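Local coordinates for protein meso-diaminopimelate dehydrogenase (Clostridium tetani, PDB 3WGY) that catalyses, in its natural form, the reversible NADP-dependent oxidative deamination of meso-diaminopimelate, this engineered variant being bound to 4-methyl-2-oxovalerate, at residues K143-W148 with D181-G186. The protein carries 6 engineered substitutions. Numbering follows the deposited sequence.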
loop_
_atom_site.group_PDB
_atom_site.type_symbol
_atom_site.label_atom_id
_atom_site.label_comp_id
_atom_site.label_asym_id
_atom_site.label_seq_id
_atom_site.Cartn_x
_atom_site.Cartn_y
_atom_site.Cartn_z
ATOM N N LYS B 143 -4.720 10.997 11.962
ATOM C CA LYS B 143 -4.388 9.939 12.905
ATOM C C LYS B 143 -4.256 8.574 12.241
ATOM O O LYS B 143 -4.962 8.274 11.280
ATOM C CB LYS B 143 -5.469 9.864 13.993
ATOM C CG LYS B 143 -5.606 11.133 14.843
ATOM C CD LYS B 143 -6.693 10.998 15.905
ATOM C CE LYS B 143 -6.807 12.254 16.783
ATOM N NZ LYS B 143 -5.570 12.518 17.586
ATOM N N THR B 144 -3.340 7.751 12.744
ATOM C CA THR B 144 -3.167 6.411 12.200
ATOM C C THR B 144 -3.750 5.417 13.185
ATOM O O THR B 144 -3.567 5.553 14.396
ATOM C CB THR B 144 -1.690 6.036 12.001
ATOM O OG1 THR B 144 -1.068 6.983 11.128
ATOM C CG2 THR B 144 -1.584 4.648 11.398
ATOM N N HIS B 145 -4.442 4.414 12.661
ATOM C CA HIS B 145 -5.041 3.392 13.493
ATOM C C HIS B 145 -4.729 1.996 12.958
ATOM O O HIS B 145 -5.115 1.658 11.835
ATOM C CB HIS B 145 -6.556 3.581 13.540
ATOM C CG HIS B 145 -6.988 4.882 14.146
ATOM N ND1 HIS B 145 -6.672 5.239 15.441
ATOM C CD2 HIS B 145 -7.728 5.898 13.643
ATOM C CE1 HIS B 145 -7.201 6.419 15.711
ATOM N NE2 HIS B 145 -7.847 6.839 14.638
ATOM N N THR B 146 -4.020 1.193 13.747
ATOM C CA THR B 146 -3.724 -0.168 13.336
ATOM C C THR B 146 -4.519 -1.123 14.225
ATOM O O THR B 146 -4.530 -0.985 15.451
ATOM C CB THR B 146 -2.226 -0.526 13.461
ATOM O OG1 THR B 146 -1.438 0.404 12.709
ATOM C CG2 THR B 146 -1.975 -1.916 12.905
ATOM N N PHE B 147 -5.200 -2.071 13.597
ATOM C CA PHE B 147 -5.987 -3.074 14.317
ATOM C C PHE B 147 -5.459 -4.437 13.886
ATOM O O PHE B 147 -5.092 -4.623 12.726
ATOM C CB PHE B 147 -7.469 -2.983 13.950
ATOM C CG PHE B 147 -8.142 -1.707 14.377
ATOM C CD1 PHE B 147 -7.839 -0.504 13.766
ATOM C CD2 PHE B 147 -9.125 -1.723 15.364
ATOM C CE1 PHE B 147 -8.506 0.671 14.121
ATOM C CE2 PHE B 147 -9.799 -0.554 15.727
ATOM C CZ PHE B 147 -9.488 0.644 15.101
ATOM N N TRP B 148 -5.394 -5.380 14.721
ATOM C CA TRP B 148 -4.926 -6.698 14.338
ATOM C C TRP B 148 -6.133 -7.638 14.315
ATOM O O TRP B 148 -6.659 -8.029 15.357
ATOM C CB TRP B 148 -3.823 -7.145 15.299
ATOM C CG TRP B 148 -2.585 -6.279 15.136
ATOM C CD1 TRP B 148 -1.584 -6.439 14.212
ATOM C CD2 TRP B 148 -2.283 -5.063 15.841
ATOM N NE1 TRP B 148 -0.683 -5.397 14.295
ATOM C CE2 TRP B 148 -1.087 -4.540 15.287
ATOM C CE3 TRP B 148 -2.909 -4.362 16.883
ATOM C CZ2 TRP B 148 -0.504 -3.350 15.743
ATOM C CZ3 TRP B 148 -2.328 -3.172 17.336
ATOM C CH2 TRP B 148 -1.135 -2.681 16.764
ATOM N N ASP B 181 -15.498 1.305 12.235
ATOM C CA ASP B 181 -16.415 2.208 11.549
ATOM C C ASP B 181 -16.082 3.661 11.862
ATOM O O ASP B 181 -16.082 4.506 10.967
ATOM C CB ASP B 181 -17.866 1.915 11.951
ATOM C CG ASP B 181 -18.336 0.538 11.492
ATOM O OD1 ASP B 181 -17.519 -0.245 10.954
ATOM O OD2 ASP B 181 -19.530 0.235 11.672
ATOM N N LYS B 182 -15.798 3.954 13.129
ATOM C CA LYS B 182 -15.460 5.318 13.511
ATOM C C LYS B 182 -14.144 5.744 12.883
ATOM O O LYS B 182 -14.009 6.875 12.429
ATOM C CB LYS B 182 -15.398 5.453 15.034
ATOM C CG LYS B 182 -16.743 5.224 15.734
ATOM C CD LYS B 182 -17.888 6.010 15.072
ATOM C CE LYS B 182 -18.429 5.284 13.834
ATOM N NZ LYS B 182 -19.375 6.098 13.026
ATOM N N ALA B 183 -13.173 4.841 12.846
ATOM C CA ALA B 183 -11.894 5.165 12.233
ATOM C C ALA B 183 -12.149 5.464 10.760
ATOM O O ALA B 183 -11.734 6.498 10.243
ATOM C CB ALA B 183 -10.926 3.996 12.372
ATOM N N ARG B 184 -12.853 4.551 10.093
ATOM C CA ARG B 184 -13.166 4.696 8.675
ATOM C C ARG B 184 -14.009 5.920 8.375
ATOM O O ARG B 184 -13.997 6.425 7.250
ATOM C CB ARG B 184 -13.886 3.453 8.163
ATOM C CG ARG B 184 -12.991 2.264 7.985
ATOM C CD ARG B 184 -13.816 1.005 7.916
ATOM N NE ARG B 184 -13.003 -0.148 7.569
ATOM C CZ ARG B 184 -13.379 -1.401 7.766
ATOM N NH1 ARG B 184 -14.557 -1.658 8.317
ATOM N NH2 ARG B 184 -12.581 -2.395 7.395
ATOM N N SER B 185 -14.770 6.387 9.360
ATOM C CA SER B 185 -15.567 7.578 9.140
ATOM C C SER B 185 -14.524 8.687 9.153
ATOM O O SER B 185 -13.371 8.442 9.496
ATOM C CB SER B 185 -16.580 7.780 10.273
ATOM O OG SER B 185 -15.933 8.142 11.476
ATOM N N GLY B 186 -14.895 9.900 8.784
ATOM C CA GLY B 186 -13.895 10.955 8.788
ATOM C C GLY B 186 -13.602 11.580 10.145
ATOM O O GLY B 186 -12.614 12.306 10.296
#
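The rings of H145 and F147 both meet the methyl of A183, and each takes it obliquely. H145 comes nearer, with its CD2 3.9 Å from A183 CB; F147 reaches the same CB with CE1 at 4.5 Å, a looser apolar touch. Being two apart on the strand, the two aromatic residues point to the same side of it, toward the helix. In H145, chi1 at -62° places CG beside the backbone N, and chi2 at -60° turns the CD2 side of the ring to the methyl.

Other groups also line both rings: F191 meets H145 edge-to-face, while F147 has a cation-pi contact with K196, meets the ring of H197 and touches A179 and L180 one turn back along the helix. A183 also rests on I254 of the neighbouring strand.

Just past the contact the helix ends: S185 N bonds to D181 O at 2.8 Å, and S185 is the first residue to leave helical angles.

At A183 the last turn of helix 177-184 lies against 142-147, with H145 CA and A183 CA 7.2 Å apart. That strand is outermost, within this chain, in an antiparallel sheet with 249-258 and 264-273, an alpha-on-beta packing in the diaminopimelate dehydrogenase C-terminal domain family.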